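8-amino-8-demethylriboflavin N,N-dimethyltransferase (PDB 4D7K) catalyses the S-adenosyl-L-methionine-dependent double N-methylation of 8-amino-8-demethylriboflavin, the last two steps in the biosynthesis of the antibiotic roseoflavin. Local coordinates at residues 204-209 / 229-234; 129-134 / 303-308; 168-173 / 331-336; 98-103 / 159-164; 267-272 / 323-328. All coordinates share one frame; numbering follows the deposited sequence.

In the fold
Contact 1 and contact 5 belong to the Rossmann-like sheet of the methyltransferase domain: contact 1 pairs two parallel strands at one border, while contact 5 sets helix 259-270 against the start of the strand at the other, their centres about 20 Å apart. Contact 3 uses the far end of that same strand, 325-333, and lies at the surface. Contact 4, one short linker away along the chain, and the buried contact 2 join helical parts that also touch the second subunit. The chemistry follows the place: a ladder of backbone bonds in contact 1, one backbone bond with apolar packing in contact 2, water and van der Waals contacts in contact 3, a buried carboxylate in contact 4, arginine on phenylalanine in contact 5.

Contact 1 of 5, residues 204-209 / 229-234; sequences TGVLVD and RVEVRI
G205 and L207 lend both their N-H and C=O groups to the neighbouring strand, R229, E231 and R233 answering along most of its length. G205 N donates to R229 O at 2.9 Å, and E231 N to G205 O at 3.0 Å. L207 N gives to E231 O at 2.8 Å, and R233 N to L207 O at 2.9 Å. The last rung, D209 N to R233 O, is weak at 3.4 Å. This is the parallel pairing within the beta-alpha-beta unit of strand 204-209, helix 214-223 and strand 230-234, at the border of the Rossmann-like sheet.

On the face carrying V206, E231 and R233, the two charged side chains, two residues apart on one strand, form a salt bridge through R233 NE and E231 OE2. V206 stands beside E231 and points the same way, its CG1 reaching R233 CG at 4.1 Å and its CG2 near E231 OE1, so its methyls meet both partners of the ion pair. On the other face, L207 CB meets V230 CG1 at 4.0 Å. Helices 191-199 and 214-223 pack over these two residues.

D209, predicted to bind S-adenosyl-L-methionine, takes a hydrogen bond on OD2 from G188 N. The firm rungs before it and the weak one beside it imply that the strands part slightly where the predicted cofactor site begins.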
# COMPACT_ATOMS: atom_id res chain seq x y z
N THR A 204 -4.67 34.70 -23.86
CA THR A 204 -5.65 33.81 -24.48
C THR A 204 -5.03 32.44 -24.72
O THR A 204 -3.85 32.23 -24.42
CB THR A 204 -6.17 34.38 -25.82
OG1 THR A 204 -5.08 34.49 -26.74
CG2 THR A 204 -6.81 35.74 -25.60
N GLY A 205 -5.82 31.52 -25.25
CA GLY A 205 -5.35 30.17 -25.47
C GLY A 205 -6.02 29.45 -26.63
O GLY A 205 -7.07 29.86 -27.11
N VAL A 206 -5.38 28.38 -27.10
CA VAL A 206 -5.95 27.54 -28.13
C VAL A 206 -5.89 26.08 -27.69
O VAL A 206 -4.81 25.54 -27.47
CB VAL A 206 -5.22 27.69 -29.48
CG1 VAL A 206 -5.85 26.79 -30.53
CG2 VAL A 206 -5.25 29.14 -29.95
N LEU A 207 -7.05 25.46 -27.55
CA LEU A 207 -7.12 24.06 -27.13
C LEU A 207 -7.21 23.13 -28.33
O LEU A 207 -8.19 23.16 -29.08
CB LEU A 207 -8.32 23.84 -26.21
CG LEU A 207 -8.56 22.40 -25.77
CD1 LEU A 207 -7.32 21.85 -25.10
CD2 LEU A 207 -9.76 22.33 -24.83
N VAL A 208 -6.19 22.30 -28.51
CA VAL A 208 -6.13 21.36 -29.62
C VAL A 208 -6.26 19.92 -29.15
O VAL A 208 -5.40 19.42 -28.43
CB VAL A 208 -4.82 21.51 -30.41
CG1 VAL A 208 -4.72 20.43 -31.48
CG2 VAL A 208 -4.72 22.89 -31.03
N ASP A 209 -7.33 19.25 -29.56
CA ASP A 209 -7.54 17.85 -29.19
C ASP A 209 -8.56 17.17 -30.10
O ASP A 209 -9.22 17.82 -30.92
CB ASP A 209 -7.99 17.76 -27.72
CG ASP A 209 -7.67 16.41 -27.10
OD1 ASP A 209 -8.00 15.37 -27.70
OD2 ASP A 209 -7.06 16.39 -26.00
N ARG A 229 -11.98 33.34 -24.28
CA ARG A 229 -10.52 33.45 -24.25
C ARG A 229 -9.83 32.22 -24.84
O ARG A 229 -8.63 32.25 -25.11
CB ARG A 229 -10.03 33.69 -22.82
CG ARG A 229 -10.41 35.06 -22.25
CD ARG A 229 -9.98 35.18 -20.80
NE ARG A 229 -8.53 35.01 -20.66
CZ ARG A 229 -7.92 34.77 -19.50
NH1 ARG A 229 -8.62 34.67 -18.38
NH2 ARG A 229 -6.60 34.64 -19.47
N VAL A 230 -10.58 31.15 -25.04
CA VAL A 230 -10.02 29.92 -25.60
C VAL A 230 -10.71 29.49 -26.89
O VAL A 230 -11.93 29.29 -26.92
CB VAL A 230 -10.09 28.76 -24.60
CG1 VAL A 230 -9.74 27.44 -25.29
CG2 VAL A 230 -9.17 29.01 -23.43
N GLU A 231 -9.92 29.35 -27.95
CA GLU A 231 -10.39 28.77 -29.19
C GLU A 231 -10.22 27.25 -29.14
O GLU A 231 -9.12 26.76 -28.88
CB GLU A 231 -9.63 29.35 -30.38
CG GLU A 231 -9.92 28.68 -31.71
CD GLU A 231 -9.00 29.16 -32.81
OE1 GLU A 231 -8.22 30.11 -32.57
OE2 GLU A 231 -9.05 28.58 -33.92
N VAL A 232 -11.31 26.52 -29.37
CA VAL A 232 -11.27 25.07 -29.30
C VAL A 232 -11.23 24.45 -30.70
O VAL A 232 -12.25 24.40 -31.40
CB VAL A 232 -12.49 24.51 -28.54
CG1 VAL A 232 -12.42 22.99 -28.45
CG2 VAL A 232 -12.58 25.13 -27.15
N ARG A 233 -10.06 23.99 -31.10
CA ARG A 233 -9.88 23.37 -32.41
C ARG A 233 -9.93 21.85 -32.31
O ARG A 233 -9.14 21.23 -31.60
CB ARG A 233 -8.56 23.81 -33.05
CG ARG A 233 -8.49 25.30 -33.33
CD ARG A 233 -7.37 25.62 -34.29
NE ARG A 233 -7.42 27.01 -34.74
CZ ARG A 233 -6.63 27.52 -35.68
NH1 ARG A 233 -5.74 26.75 -36.29
NH2 ARG A 233 -6.74 28.80 -36.02
N ILE A 234 -10.87 21.25 -33.04
CA ILE A 234 -11.08 19.80 -32.99
C ILE A 234 -10.63 19.12 -34.28
O ILE A 234 -10.99 19.55 -35.38
CB ILE A 234 -12.57 19.47 -32.73
CG1 ILE A 234 -13.03 20.06 -31.40
CG2 ILE A 234 -12.80 17.97 -32.75
CD1 ILE A 234 -12.18 19.65 -30.22

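Contact 2 of 5, residues 129-134 / 303-308; sequences PAFQLR and LVLVEG
F131 reaches the end of helix 293-305 first through its backbone: its N-H donates to V304 O at 2.8 Å, with an N-H...O angle of 155°. From there the side chain runs outward. CB sits 3.4 Å from V304 O and 3.8 Å from L305 O, against the two carbonyls in succession. A chi1 of -171° puts CG anti to the backbone N; beyond it the ring leads away from the segment, and CD2 keeps an oblique apolar contact with L305 CD2 at 4.3 Å. Farther out the ring stacks with H135 and meets F142 edge-to-face. Two helices thus come together inside the methyltransferase domain, helix 131-134 meeting carbonyls of the last turn of 293-305, and R62 of the second subunit bonds to L303 O nearby. A130 packs its CB beside V304 O and 4.1 Å from V304 CG1. P129 lies over the chain that leaves the helix, CB 3.5 Å from V306 O and CG 4.0 Å from E307 CB. A water links the segments, accepting from Q132 NE2 and donating to L305 O at 2.6 Å.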
# COMPACT_ATOMS: atom_id res chain seq x y z
N PRO A 129 4.72 -4.77 -20.87
CA PRO A 129 3.96 -4.09 -19.81
C PRO A 129 3.12 -5.10 -19.03
O PRO A 129 2.49 -5.96 -19.64
CB PRO A 129 3.09 -3.08 -20.57
CG PRO A 129 3.47 -3.21 -22.04
CD PRO A 129 4.75 -3.97 -22.11
N ALA A 130 3.12 -4.98 -17.71
CA ALA A 130 2.51 -5.99 -16.85
C ALA A 130 1.02 -6.18 -17.12
O ALA A 130 0.53 -7.31 -17.10
CB ALA A 130 2.73 -5.62 -15.40
N PHE A 131 0.31 -5.09 -17.37
CA PHE A 131 -1.13 -5.15 -17.61
C PHE A 131 -1.45 -6.03 -18.82
O PHE A 131 -2.44 -6.76 -18.82
CB PHE A 131 -1.71 -3.75 -17.81
CG PHE A 131 -3.22 -3.71 -17.86
CD1 PHE A 131 -3.90 -3.95 -19.04
CD2 PHE A 131 -3.95 -3.42 -16.72
CE1 PHE A 131 -5.28 -3.92 -19.09
CE2 PHE A 131 -5.33 -3.38 -16.75
CZ PHE A 131 -6.00 -3.63 -17.94
N GLN A 132 -0.59 -5.98 -19.83
CA GLN A 132 -0.83 -6.73 -21.06
C GLN A 132 -0.44 -8.20 -20.94
O GLN A 132 -0.66 -8.98 -21.87
CB GLN A 132 -0.08 -6.09 -22.23
CG GLN A 132 -0.48 -4.65 -22.50
CD GLN A 132 0.26 -4.06 -23.68
OE1 GLN A 132 0.78 -4.78 -24.53
NE2 GLN A 132 0.30 -2.73 -23.75
N LEU A 133 0.13 -8.58 -19.80
CA LEU A 133 0.46 -9.98 -19.56
C LEU A 133 -0.76 -10.76 -19.10
O LEU A 133 -0.97 -11.91 -19.48
CB LEU A 133 1.59 -10.11 -18.54
CG LEU A 133 3.01 -9.81 -19.01
CD1 LEU A 133 4.01 -10.04 -17.89
CD2 LEU A 133 3.37 -10.65 -20.22
N ARG A 134 -1.58 -10.12 -18.26
CA ARG A 134 -2.77 -10.77 -17.71
C ARG A 134 -3.99 -10.46 -18.57
O ARG A 134 -4.98 -11.20 -18.54
CB ARG A 134 -2.99 -10.33 -16.26
CG ARG A 134 -4.25 -10.90 -15.61
CD ARG A 134 -4.09 -11.09 -14.11
NE ARG A 134 -3.30 -12.28 -13.81
CZ ARG A 134 -2.00 -12.26 -13.55
NH1 ARG A 134 -1.34 -11.11 -13.55
NH2 ARG A 134 -1.36 -13.40 -13.28
N LEU A 303 5.54 1.42 -16.13
CA LEU A 303 6.06 0.08 -16.34
C LEU A 303 4.96 -0.97 -16.27
O LEU A 303 4.98 -1.96 -17.00
CB LEU A 303 7.14 -0.22 -15.29
CG LEU A 303 8.24 -1.22 -15.62
CD1 LEU A 303 9.46 -0.91 -14.79
CD2 LEU A 303 7.77 -2.64 -15.35
N VAL A 304 3.99 -0.75 -15.38
CA VAL A 304 2.92 -1.70 -15.15
C VAL A 304 1.80 -1.56 -16.18
O VAL A 304 1.30 -2.56 -16.71
CB VAL A 304 2.33 -1.54 -13.73
CG1 VAL A 304 1.06 -2.34 -13.58
CG2 VAL A 304 3.36 -1.95 -12.68
N LEU A 305 1.42 -0.32 -16.48
CA LEU A 305 0.19 -0.07 -17.23
C LEU A 305 0.39 0.05 -18.73
O LEU A 305 -0.28 -0.62 -19.50
CB LEU A 305 -0.49 1.20 -16.71
CG LEU A 305 -1.02 1.15 -15.27
CD1 LEU A 305 -1.53 2.52 -14.85
CD2 LEU A 305 -2.12 0.10 -15.14
N VAL A 306 1.32 0.91 -19.14
CA VAL A 306 1.47 1.22 -20.56
C VAL A 306 2.81 0.80 -21.14
O VAL A 306 3.71 0.36 -20.42
CB VAL A 306 1.27 2.72 -20.81
CG1 VAL A 306 -0.13 3.13 -20.39
CG2 VAL A 306 2.31 3.51 -20.05
N GLU A 307 2.94 0.94 -22.45
CA GLU A 307 4.14 0.52 -23.16
C GLU A 307 5.11 1.69 -23.35
O GLU A 307 6.31 1.49 -23.57
CB GLU A 307 3.76 -0.09 -24.51
CG GLU A 307 4.87 -0.90 -25.18
CD GLU A 307 5.66 -0.08 -26.17
OE1 GLU A 307 5.27 1.08 -26.44
OE2 GLU A 307 6.67 -0.59 -26.70
N GLY A 308 4.59 2.91 -23.25
CA GLY A 308 5.40 4.10 -23.42
C GLY A 308 6.40 4.31 -22.30
O GLY A 308 6.29 3.71 -21.23
O HOH W 1 -1.44 -0.95 -21.77

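Contact 3 of 5, residues 168-173 / 331-336; sequences DDFLTS and HPAGDV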
# COMPACT_ATOMS: atom_id res chain seq x y z
N ASP A 168 -0.23 23.51 -8.92
CA ASP A 168 0.61 24.58 -8.40
C ASP A 168 2.09 24.35 -8.70
O ASP A 168 2.83 25.30 -8.94
CB ASP A 168 0.40 24.73 -6.89
CG ASP A 168 -0.98 25.24 -6.55
OD1 ASP A 168 -1.58 25.94 -7.38
OD2 ASP A 168 -1.47 24.92 -5.44
N ASP A 169 2.51 23.09 -8.71
CA ASP A 169 3.91 22.74 -8.96
C ASP A 169 4.41 23.27 -10.30
O ASP A 169 5.57 23.65 -10.42
CB ASP A 169 4.10 21.22 -8.90
CG ASP A 169 4.17 20.69 -7.48
OD1 ASP A 169 4.47 21.48 -6.56
OD2 ASP A 169 3.94 19.48 -7.27
N PHE A 170 3.53 23.32 -11.30
CA PHE A 170 3.89 23.88 -12.59
C PHE A 170 3.86 25.40 -12.56
O PHE A 170 4.80 26.07 -12.98
CB PHE A 170 2.97 23.37 -13.70
CG PHE A 170 3.21 21.94 -14.07
CD1 PHE A 170 4.34 21.57 -14.77
CD2 PHE A 170 2.30 20.96 -13.72
CE1 PHE A 170 4.57 20.25 -15.11
CE2 PHE A 170 2.52 19.63 -14.06
CZ PHE A 170 3.65 19.28 -14.75
N LEU A 171 2.76 25.95 -12.03
CA LEU A 171 2.51 27.38 -12.10
C LEU A 171 3.44 28.21 -11.22
O LEU A 171 3.49 29.43 -11.35
CB LEU A 171 1.06 27.68 -11.72
CG LEU A 171 0.02 27.11 -12.69
CD1 LEU A 171 -1.40 27.47 -12.25
CD2 LEU A 171 0.30 27.62 -14.10
N THR A 172 4.18 27.55 -10.33
CA THR A 172 5.10 28.26 -9.46
C THR A 172 6.56 27.99 -9.81
O THR A 172 7.46 28.56 -9.21
CB THR A 172 4.88 27.89 -7.98
OG1 THR A 172 5.17 26.50 -7.78
CG2 THR A 172 3.44 28.18 -7.56
N SER A 173 6.79 27.11 -10.78
CA SER A 173 8.15 26.70 -11.11
C SER A 173 8.62 27.24 -12.45
O SER A 173 9.81 27.20 -12.77
CB SER A 173 8.25 25.17 -11.11
OG SER A 173 7.84 24.64 -9.86
N HIS A 331 13.40 22.85 -16.35
CA HIS A 331 13.09 23.41 -15.04
C HIS A 331 12.28 22.44 -14.20
O HIS A 331 11.22 21.99 -14.62
CB HIS A 331 12.33 24.73 -15.18
CG HIS A 331 12.92 25.66 -16.20
ND1 HIS A 331 13.74 26.72 -15.86
CD2 HIS A 331 12.80 25.70 -17.55
CE1 HIS A 331 14.10 27.36 -16.95
NE2 HIS A 331 13.54 26.76 -17.99
N PRO A 332 12.79 22.11 -13.00
CA PRO A 332 12.09 21.22 -12.07
C PRO A 332 10.75 21.80 -11.62
O PRO A 332 10.69 22.96 -11.20
CB PRO A 332 13.06 21.12 -10.88
CG PRO A 332 14.39 21.54 -11.42
CD PRO A 332 14.09 22.56 -12.48
N ALA A 333 9.69 21.00 -11.72
CA ALA A 333 8.36 21.41 -11.28
C ALA A 333 7.89 20.48 -10.18
O ALA A 333 7.03 19.62 -10.40
CB ALA A 333 7.38 21.42 -12.45
N GLY A 334 8.46 20.64 -8.99
CA GLY A 334 8.21 19.71 -7.90
C GLY A 334 9.18 18.54 -7.97
O GLY A 334 10.23 18.63 -8.60
N ASP A 335 8.81 17.43 -7.35
CA ASP A 335 9.73 16.30 -7.24
C ASP A 335 9.48 15.23 -8.29
O ASP A 335 10.08 14.15 -8.24
CB ASP A 335 9.63 15.69 -5.84
CG ASP A 335 10.15 16.63 -4.76
OD1 ASP A 335 11.07 17.42 -5.06
OD2 ASP A 335 9.63 16.56 -3.63
N VAL A 336 8.60 15.51 -9.24
CA VAL A 336 8.33 14.56 -10.30
C VAL A 336 8.50 15.18 -11.67
O VAL A 336 9.36 14.77 -12.45
CB VAL A 336 6.90 14.00 -10.21
CG1 VAL A 336 6.65 13.02 -11.35
CG2 VAL A 336 6.68 13.34 -8.87
O HOH W 2 6.12 17.61 -6.19
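A333 points its methyl into the angle between the backbone of D169 and the ring of F170. Its CB lies 3.5 Å from D169 O and 3.8 Å from F170 CD1, meeting the ring obliquely. F170 leaves the helix heading away from the strand; chi1 of -73° sets CG anti to the carbonyl carbon, and the end of the ring comes back so that CD1 and CE1 touch that methyl.

S173 comes in beside it, directed at the strand. Its CB is 3.3 Å from P332 O, and OG passes 3.6 Å from A333 CA without forming a hydrogen bond across the contact. That hydroxyl turns back instead and donates to D169 O, nearly in line with the carbonyl, so the oxygen touching the A333 methyl is also engaged within its own segment. D169 likewise faces the strand: CB packs against A333 O at 3.7 Å, and the carboxylate carbon approaches G334 CA. A water bridges D169 OD2, to which it donates, and D335 N, from which it accepts. At G334 the backbone turns with positive phi, which favours glycine.

The contact joins helix 167-171 to the C-terminal part of strand 325-333, at the turn of the antiparallel hairpin it forms with strand 337-344. W337, at the start of that next strand, meets the F170 ring, and F174 beyond the helix packs edge-to-face with H331.

Contact 4 of 5, residues 98-103 / 159-164; sequences PRSMRG and MVEFGQ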
# COMPACT_ATOMS: atom_id res chain seq x y z
N PRO A 98 -16.14 18.51 -4.61
CA PRO A 98 -15.48 19.35 -5.62
C PRO A 98 -14.00 19.02 -5.81
O PRO A 98 -13.50 19.07 -6.93
CB PRO A 98 -15.65 20.77 -5.08
CG PRO A 98 -16.02 20.61 -3.63
CD PRO A 98 -16.78 19.32 -3.56
N ARG A 99 -13.31 18.67 -4.72
CA ARG A 99 -11.91 18.27 -4.80
C ARG A 99 -11.77 16.77 -4.52
O ARG A 99 -10.88 16.35 -3.77
CB ARG A 99 -11.06 19.08 -3.82
CG ARG A 99 -11.09 20.59 -4.06
CD ARG A 99 -10.31 21.35 -2.99
NE ARG A 99 -10.91 21.22 -1.66
CZ ARG A 99 -10.45 20.44 -0.69
NH1 ARG A 99 -9.37 19.70 -0.89
NH2 ARG A 99 -11.08 20.39 0.48
N SER A 100 -12.66 15.98 -5.11
CA SER A 100 -12.72 14.54 -4.89
C SER A 100 -11.43 13.82 -5.24
O SER A 100 -10.69 14.25 -6.12
CB SER A 100 -13.87 13.92 -5.69
OG SER A 100 -13.71 12.52 -5.82
N MET A 101 -11.16 12.73 -4.53
CA MET A 101 -9.99 11.90 -4.78
C MET A 101 -10.38 10.43 -4.77
O MET A 101 -9.56 9.56 -4.47
CB MET A 101 -8.89 12.19 -3.75
CG MET A 101 -8.27 13.58 -3.91
SD MET A 101 -7.05 14.04 -2.67
CE MET A 101 -5.67 13.01 -3.16
N ARG A 102 -11.64 10.16 -5.08
CA ARG A 102 -12.17 8.80 -5.08
C ARG A 102 -11.58 8.00 -6.23
O ARG A 102 -11.38 6.79 -6.12
CB ARG A 102 -13.70 8.81 -5.19
CG ARG A 102 -14.35 7.45 -5.03
CD ARG A 102 -15.85 7.50 -5.27
NE ARG A 102 -16.46 6.18 -5.08
CZ ARG A 102 -16.42 5.21 -5.99
NH1 ARG A 102 -15.81 5.39 -7.15
NH2 ARG A 102 -17.00 4.04 -5.72
N GLY A 103 -11.29 8.69 -7.33
CA GLY A 103 -10.77 8.05 -8.52
C GLY A 103 -9.46 7.33 -8.31
O GLY A 103 -9.34 6.14 -8.61
N MET A 159 -7.02 10.73 -13.25
CA MET A 159 -6.21 11.63 -14.08
C MET A 159 -6.54 13.10 -13.83
O MET A 159 -5.66 13.96 -13.88
CB MET A 159 -6.39 11.31 -15.57
CG MET A 159 -5.85 9.97 -16.00
SD MET A 159 -4.09 9.81 -15.64
CE MET A 159 -4.11 8.56 -14.36
N VAL A 160 -7.81 13.38 -13.58
CA VAL A 160 -8.23 14.74 -13.23
C VAL A 160 -7.65 15.12 -11.87
O VAL A 160 -7.17 16.24 -11.67
CB VAL A 160 -9.77 14.89 -13.20
CG1 VAL A 160 -10.18 16.23 -12.58
CG2 VAL A 160 -10.34 14.73 -14.60
N GLU A 161 -7.67 14.16 -10.94
CA GLU A 161 -7.18 14.38 -9.58
C GLU A 161 -5.67 14.64 -9.53
O GLU A 161 -5.22 15.55 -8.83
CB GLU A 161 -7.55 13.18 -8.70
CG GLU A 161 -9.05 13.03 -8.49
CD GLU A 161 -9.47 11.62 -8.13
OE1 GLU A 161 -8.58 10.76 -7.93
OE2 GLU A 161 -10.69 11.36 -8.04
N PHE A 162 -4.90 13.85 -10.27
CA PHE A 162 -3.46 14.06 -10.36
C PHE A 162 -3.14 15.42 -10.98
O PHE A 162 -2.18 16.08 -10.59
CB PHE A 162 -2.80 12.94 -11.17
CG PHE A 162 -2.75 11.62 -10.45
CD1 PHE A 162 -2.37 11.54 -9.13
CD2 PHE A 162 -3.10 10.45 -11.11
CE1 PHE A 162 -2.33 10.32 -8.47
CE2 PHE A 162 -3.07 9.23 -10.46
CZ PHE A 162 -2.68 9.17 -9.14
N GLY A 163 -3.95 15.83 -11.95
CA GLY A 163 -3.79 17.14 -12.56
C GLY A 163 -4.04 18.26 -11.57
O GLY A 163 -3.34 19.27 -11.58
N GLN A 164 -5.04 18.09 -10.72
CA GLN A 164 -5.36 19.08 -9.70
C GLN A 164 -4.28 19.08 -8.62
O GLN A 164 -3.91 20.12 -8.10
CB GLN A 164 -6.74 18.82 -9.10
CG GLN A 164 -7.90 18.99 -10.08
CD GLN A 164 -9.24 18.53 -9.52
OE1 GLN A 164 -9.31 17.72 -8.61
NE2 GLN A 164 -10.32 19.07 -10.08
O HOH W 3 -11.53 15.92 -8.58
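E161 reaches from helix 149-165 to the first turn of helix 102-107, where a carboxylate accepts backbone N-H groups at the start of a helix. The pairing brings the loop 98-101 and the start of helix 102-107 against helix 149-165, near the middle of the subunit. E161 OE2 takes the G103 N-H at 2.8 Å on its syn lone pair, while OE1 accepts from M104 N in the same turn. Two successive amides therefore hold the two oxygens, which should fix the rotation of the carboxylate. The helix end would be expected to favour the charged form of this buried group.

The rest of E161 fits closely. Its CG is anti to the carbonyl carbon (chi1 -66°), and the chain continues extended, with CG 3.1 Å from S100 O and OE2 3.4 Å from M101 CA. G103, with no side chain, lets OE2 come close to its backbone.

M101 occupies the N-cap position, yet the R102 N-H is taken by S100 OG, one residue before M101, in an ST turn, at 3.2 Å and almost straight (176°). Beyond this, M101 packs on L17 of the second subunit, and R102 sends NH2 to A34 O. One turn along from E161, Q164 makes a looser link through water: the same water molecule donates to S100 O at 3.1 Å and to Q164 OE1 at 2.9 Å.

Contact 5 of 5, residues 267-272 / 323-328; sequences VRIRQA and AGFDIV
R270 CD lies over one face of the F325 ring, 3.9 Å from the centroid and 20° off the normal, a CH-pi contact displaced toward the rim. CB of the same arginine approaches F325 CE2 at 3.6 Å. Within the Rossmann-like domain this sets the C-terminal part of helix 259-270 against the opening of strand 325-333, beside a Schellman motif in which G324, with positive phi, ends helix 313-322. The arginine uses that turn: NE donates to G324 O at 3.2 Å, the oxygen lying close to the guanidinium plane and the bond bent to 137°. CG rests against A323 O at 3.4 Å on the way. A bend at chi2 (61°) carries CD over the ring.

Farther out, the arginine is positioned by NH1 bonding to G274 O, beyond its own helix. F325 is backed by L320 of helix 313-322 and by M273, while I269 touches the ring obliquely through CG2 and turns toward Y248 and L250 of strand 247-251. One helical turn back from R270, V267 packs on the residue before G324, its CG2 3.8 Å from A323 CA and 3.9 Å from A323 CB.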
# COMPACT_ATOMS: atom_id res chain seq x y z
N VAL A 267 8.19 18.87 -35.87
CA VAL A 267 8.52 19.67 -37.05
C VAL A 267 7.35 20.57 -37.43
O VAL A 267 7.54 21.73 -37.81
CB VAL A 267 8.90 18.77 -38.26
CG1 VAL A 267 8.97 19.58 -39.55
CG2 VAL A 267 10.24 18.08 -38.02
N ARG A 268 6.14 20.04 -37.32
CA ARG A 268 4.92 20.80 -37.61
C ARG A 268 4.72 21.94 -36.62
O ARG A 268 4.28 23.03 -37.00
CB ARG A 268 3.70 19.88 -37.60
CG ARG A 268 3.50 19.11 -38.90
CD ARG A 268 3.03 20.02 -40.02
NE ARG A 268 1.72 20.61 -39.73
CZ ARG A 268 1.52 21.86 -39.35
NH1 ARG A 268 2.55 22.69 -39.20
NH2 ARG A 268 0.29 22.30 -39.11
N ILE A 269 5.04 21.70 -35.36
CA ILE A 269 4.99 22.75 -34.35
C ILE A 269 6.04 23.81 -34.68
O ILE A 269 5.77 25.01 -34.61
CB ILE A 269 5.23 22.20 -32.94
CG1 ILE A 269 4.10 21.24 -32.55
CG2 ILE A 269 5.32 23.34 -31.92
CD1 ILE A 269 4.31 20.55 -31.23
N ARG A 270 7.23 23.35 -35.06
CA ARG A 270 8.36 24.23 -35.34
C ARG A 270 8.05 25.29 -36.40
O ARG A 270 8.46 26.44 -36.28
CB ARG A 270 9.57 23.41 -35.77
CG ARG A 270 10.78 24.24 -36.15
CD ARG A 270 11.28 25.09 -34.99
NE ARG A 270 12.36 25.97 -35.41
CZ ARG A 270 12.18 27.21 -35.86
NH1 ARG A 270 10.96 27.72 -35.94
NH2 ARG A 270 13.22 27.94 -36.23
N GLN A 271 7.33 24.89 -37.45
CA GLN A 271 7.03 25.82 -38.53
C GLN A 271 5.79 26.67 -38.24
O GLN A 271 5.48 27.60 -38.98
CB GLN A 271 6.86 25.07 -39.86
CG GLN A 271 5.82 23.96 -39.84
CD GLN A 271 5.79 23.18 -41.14
OE1 GLN A 271 4.90 22.35 -41.36
NE2 GLN A 271 6.75 23.45 -42.02
N ALA A 272 5.10 26.35 -37.15
CA ALA A 272 3.92 27.11 -36.73
C ALA A 272 4.32 28.24 -35.78
O ALA A 272 3.53 29.15 -35.52
CB ALA A 272 2.90 26.20 -36.08
N ALA A 323 14.11 18.08 -35.31
CA ALA A 323 12.98 18.96 -35.58
C ALA A 323 13.38 20.44 -35.55
O ALA A 323 12.54 21.32 -35.74
CB ALA A 323 11.86 18.70 -34.58
N GLY A 324 14.65 20.71 -35.31
CA GLY A 324 15.15 22.07 -35.29
C GLY A 324 14.84 22.83 -34.01
O GLY A 324 14.53 24.02 -34.05
N PHE A 325 14.93 22.14 -32.88
CA PHE A 325 14.72 22.77 -31.58
C PHE A 325 15.97 22.70 -30.71
O PHE A 325 16.80 21.80 -30.86
CB PHE A 325 13.55 22.12 -30.84
CG PHE A 325 12.21 22.61 -31.29
CD1 PHE A 325 11.76 23.88 -30.94
CD2 PHE A 325 11.37 21.80 -32.03
CE1 PHE A 325 10.52 24.33 -31.34
CE2 PHE A 325 10.12 22.24 -32.43
CZ PHE A 325 9.70 23.51 -32.08
N ASP A 326 16.09 23.64 -29.78
CA ASP A 326 17.16 23.64 -28.80
C ASP A 326 16.60 23.73 -27.38
O ASP A 326 15.73 24.56 -27.11
CB ASP A 326 18.14 24.79 -29.04
CG ASP A 326 19.39 24.35 -29.77
OD1 ASP A 326 19.81 23.19 -29.56
OD2 ASP A 326 19.94 25.15 -30.55
N ILE A 327 17.11 22.88 -26.49
CA ILE A 327 16.70 22.93 -25.10
C ILE A 327 17.34 24.12 -24.39
O ILE A 327 18.56 24.17 -24.23
CB ILE A 327 17.06 21.63 -24.36
CG1 ILE A 327 16.39 20.43 -25.03
CG2 ILE A 327 16.65 21.70 -22.89
CD1 ILE A 327 16.56 19.13 -24.29
N VAL A 328 16.52 25.08 -23.98
CA VAL A 328 17.00 26.23 -23.23
C VAL A 328 17.26 25.81 -21.79
O VAL A 328 18.24 26.24 -21.18
CB VAL A 328 15.98 27.39 -23.26
CG1 VAL A 328 16.46 28.55 -22.41
CG2 VAL A 328 15.75 27.84 -24.69